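Side-chain contacts in agarase (PDB 6XJ9), which probably hydrolyses beta-1,4-galactosidic linkages in agarose or its oligosaccharides, as a glycoside hydrolase of family 50: residues Thr551-Ala554 against Glu555-Val559; Ala568-Asp571 against Lys572-Ile576. All blocks are in the same frame, centred on the assembly; numbering follows the deposited sequence.

Contact 1: residues Thr551-Ala554 against Glu555-Val559; sequences TDVA and ELNKV
The carboxamide of Asn557 lies with one face over the carbonyl oxygen of Val553, the distance from Asn557 CG to Val553 O being 3.8 Å. Val553 CG1 approaches obliquely from that same side of the amide plane and ends 4.0 Å from Asn557 ND2, a van der Waals contact. The polar atoms of the amide are used outside the two segments: OD1 accepts a hydrogen bond from the backbone N of Leu564, and ND2 is hydrogen-bonded as well. Asparagine suits this place because its short amide can reach the following loop while its face still packs on the turn beneath. Its CG stands anti to its own carbonyl carbon (chi1 -82°), which brings the amide back over the preceding turn. Val553 CG1 reaches it from between the backbone N and carbonyl carbon (chi1 75°). From Val553 on, the residues form the first turns of helix 553-560. Thr551, the first residue beyond helix 537-550, has a positive phi, and with Asp552 makes the short turn joining the two helices. Glu555 N makes a weak bond to Asp552 O. Regular pairing then begins, with Asn557 N 2.9 Å from Val553 O and almost straight at 173°, and Lys558 N 3.2 Å from Ala554 O. The aliphatic stem of Lys558 runs beside that second carbonyl, Lys558 CG lying 3.2 Å from Ala554 O. Ala554 and Lys558 belong to the exposed side, where a small methyl and a long charged chain are both at ease. On the buried side the apolar Leu556 packs against Met546 and Tyr550 of helix 537-550. Asp552 OD2 stays 5.4 Å from Glu555 OE1, and a position near the amino end of the helix would probably suit both negative charges.

Contact 2: residues Ala568-Asp571 against Lys572-Ile576; sequences AEFD and KGVTI
Phe570 and Val574 meet where helix 567-572 runs out into loop, and a single methyl group, Val574 CG2, sits over one face of the phenyl ring. Followed outward from the backbone, Phe570 CB is 4.1 Å from Val574 CG2 and CG 3.8 Å. The closest approach is at CD1, 3.4 Å from the same methyl, after which CE1 draws back to 3.9 Å. CZ, at the tip, is farther from it at 4.5 Å, and the side chain also packs on Met546 of helix 537-550 and Leu529 of helix 523-529. The methyl therefore sits off-centre, over the CD1 side of the ring, and also lies 3.3 Å from Phe570 O. Phe570 CG stands opposite the backbone N (chi1 180°), which places the ring beside its own carbonyl carbon, one face turned to the methyl. At the ring's edge, in its plane, lies Asp571 OD1. The helix can end in an extended step because Gly573 has backbone angles, with positive phi, at which a CB would collide with the carbonyl oxygen of Lys572. Gly573 N meets Glu569 O at 3.1 Å, nearly along the C=O axis, whereas Lys572 N comes to Ala568 O from above the carbonyl plane. Lys572 extends outward, its CB resting on those two carbonyls. The chemistry is thus divided: dispersion between an aromatic face and a methyl closes the buried side, while Asp571 ties the helix to Ser543 (hydrogen bond) and Lys547 (salt bridge) of helix 537-550, and Lys539, whose positive charge should suit a helix's carboxyl end, hydrogen-bonds Phe570 O.

The two contacts lie in series, contact 1 at the start of helix 553-560 and contact 2 at the close of the next helix, 567-572, with centres about 13 Å apart. They meet directly through apolar packing, Leu556 CD1 of contact 1 standing 3.8 Å from Phe570 CE1 of contact 2. Trp567 joins them further: it touches Val553 and Leu556 and stacks edge-to-face with Phe570. Helix 537-550 packs against both, offering Met546 to Leu556 and Phe570 alike. This small helical cluster is peripheral, the centres of contacts 1 and 2 lying about 43 and 38 Å from that of the chain.

Contact 1: residues Thr551-Ala554 against Glu555-Val559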
# COMPACT_ATOMS: atom_id res chain seq x y z
N THR A 551 23.40 -43.30 43.40
CA THR A 551 23.66 -44.59 44.03
C THR A 551 22.73 -44.76 45.23
O THR A 551 21.78 -45.54 45.16
CB THR A 551 25.15 -44.76 44.40
OG1 THR A 551 25.95 -44.30 43.30
CG2 THR A 551 25.52 -46.18 44.75
N ASP A 552 23.01 -44.01 46.31
CA ASP A 552 22.23 -44.04 47.54
C ASP A 552 21.32 -42.81 47.58
O ASP A 552 21.70 -41.75 47.10
CB ASP A 552 23.14 -44.02 48.77
CG ASP A 552 24.31 -44.98 48.71
OD1 ASP A 552 24.07 -46.18 48.43
OD2 ASP A 552 25.46 -44.53 48.94
N VAL A 553 20.14 -42.97 48.19
CA VAL A 553 19.15 -41.91 48.26
C VAL A 553 19.71 -40.74 49.06
O VAL A 553 19.43 -39.59 48.74
CB VAL A 553 17.79 -42.43 48.79
CG1 VAL A 553 17.78 -42.68 50.29
CG2 VAL A 553 16.63 -41.53 48.39
N ALA A 554 20.57 -41.04 50.05
CA ALA A 554 21.13 -40.07 50.97
C ALA A 554 21.78 -38.90 50.23
O ALA A 554 21.68 -37.76 50.69
CB ALA A 554 22.12 -40.74 51.91
N GLU A 555 22.47 -39.18 49.12
CA GLU A 555 23.16 -38.15 48.35
C GLU A 555 22.15 -37.21 47.68
O GLU A 555 22.39 -36.01 47.59
CB GLU A 555 24.09 -38.76 47.30
CG GLU A 555 25.24 -39.58 47.86
CD GLU A 555 26.34 -38.80 48.56
OE1 GLU A 555 27.04 -39.40 49.40
OE2 GLU A 555 26.51 -37.60 48.28
N LEU A 556 21.03 -37.77 47.21
CA LEU A 556 19.99 -36.97 46.56
C LEU A 556 19.28 -36.10 47.60
O LEU A 556 19.05 -34.92 47.37
CB LEU A 556 19.02 -37.88 45.81
CG LEU A 556 17.92 -37.17 45.00
CD1 LEU A 556 17.58 -37.94 43.74
CD2 LEU A 556 16.67 -36.95 45.84
N ASN A 557 18.95 -36.72 48.76
CA ASN A 557 18.36 -36.03 49.90
C ASN A 557 19.17 -34.78 50.23
O ASN A 557 18.60 -33.76 50.63
CB ASN A 557 18.29 -36.92 51.14
CG ASN A 557 17.11 -37.86 51.16
OD1 ASN A 557 16.04 -37.56 50.63
ND2 ASN A 557 17.30 -39.02 51.78
N LYS A 558 20.49 -34.88 50.08
CA LYS A 558 21.40 -33.78 50.35
C LYS A 558 21.21 -32.69 49.30
O LYS A 558 21.08 -31.51 49.63
CB LYS A 558 22.85 -34.25 50.36
CG LYS A 558 23.25 -35.14 51.54
CD LYS A 558 24.73 -35.50 51.55
CE LYS A 558 25.62 -34.37 52.02
NZ LYS A 558 27.02 -34.81 52.18
N VAL A 559 21.18 -33.09 48.03
CA VAL A 559 21.18 -32.12 46.95
C VAL A 559 19.81 -31.45 46.88
O VAL A 559 19.72 -30.23 46.81
CB VAL A 559 21.64 -32.74 45.61
CG1 VAL A 559 21.62 -31.72 44.47
CG2 VAL A 559 23.03 -33.33 45.72

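Contact 2: residues Ala568-Asp571 against Lys572-Ile576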
# COMPACT_ATOMS: atom_id res chain seq x y z
N ALA A 568 12.50 -46.66 47.54
CA ALA A 568 11.11 -47.06 47.44
C ALA A 568 10.18 -45.88 47.70
O ALA A 568 9.11 -45.80 47.10
CB ALA A 568 10.82 -48.20 48.39
N GLU A 569 10.57 -44.99 48.62
CA GLU A 569 9.81 -43.77 48.86
C GLU A 569 9.88 -42.90 47.60
O GLU A 569 8.86 -42.44 47.11
CB GLU A 569 10.31 -43.01 50.10
CG GLU A 569 9.33 -41.95 50.60
CD GLU A 569 9.79 -41.03 51.71
OE1 GLU A 569 10.63 -41.45 52.54
OE2 GLU A 569 9.32 -39.87 51.76
N PHE A 570 11.11 -42.71 47.08
CA PHE A 570 11.35 -41.86 45.93
C PHE A 570 10.48 -42.32 44.76
O PHE A 570 9.80 -41.52 44.12
CB PHE A 570 12.84 -41.80 45.58
CG PHE A 570 13.16 -40.94 44.39
CD1 PHE A 570 13.62 -39.64 44.56
CD2 PHE A 570 12.96 -41.41 43.10
CE1 PHE A 570 13.90 -38.84 43.46
CE2 PHE A 570 13.24 -40.61 42.00
CZ PHE A 570 13.70 -39.33 42.18
N ASP A 571 10.51 -43.64 44.52
CA ASP A 571 9.82 -44.31 43.43
C ASP A 571 8.31 -44.14 43.57
O ASP A 571 7.61 -44.00 42.57
CB ASP A 571 10.22 -45.78 43.38
CG ASP A 571 11.65 -46.00 42.93
OD1 ASP A 571 12.32 -44.99 42.61
OD2 ASP A 571 12.09 -47.17 42.89
N LYS A 572 7.83 -44.18 44.82
CA LYS A 572 6.40 -44.10 45.11
C LYS A 572 5.88 -42.70 44.79
O LYS A 572 4.77 -42.55 44.29
CB LYS A 572 6.14 -44.45 46.59
CG LYS A 572 4.68 -44.64 46.98
CD LYS A 572 4.50 -45.00 48.45
CE LYS A 572 3.04 -45.06 48.87
NZ LYS A 572 2.89 -45.20 50.34
N GLY A 573 6.69 -41.68 45.09
CA GLY A 573 6.27 -40.30 44.94
C GLY A 573 7.08 -39.36 45.83
O GLY A 573 7.22 -39.62 47.02
N VAL A 574 7.63 -38.30 45.23
CA VAL A 574 8.35 -37.25 45.95
C VAL A 574 7.64 -35.93 45.71
O VAL A 574 7.30 -35.62 44.57
CB VAL A 574 9.82 -37.11 45.49
CG1 VAL A 574 10.64 -36.27 46.46
CG2 VAL A 574 10.49 -38.43 45.20
N THR A 575 7.48 -35.14 46.77
CA THR A 575 7.13 -33.74 46.61
C THR A 575 8.41 -32.92 46.70
O THR A 575 8.96 -32.80 47.79
CB THR A 575 6.14 -33.28 47.69
OG1 THR A 575 5.01 -34.15 47.64
CG2 THR A 575 5.70 -31.84 47.50
N ILE A 576 8.87 -32.38 45.56
CA ILE A 576 10.13 -31.63 45.56
C ILE A 576 9.93 -30.29 46.27
O ILE A 576 8.82 -29.77 46.35
CB ILE A 576 10.74 -31.45 44.15
CG1 ILE A 576 9.81 -30.71 43.19
CG2 ILE A 576 11.21 -32.78 43.58
CD1 ILE A 576 9.92 -29.20 43.24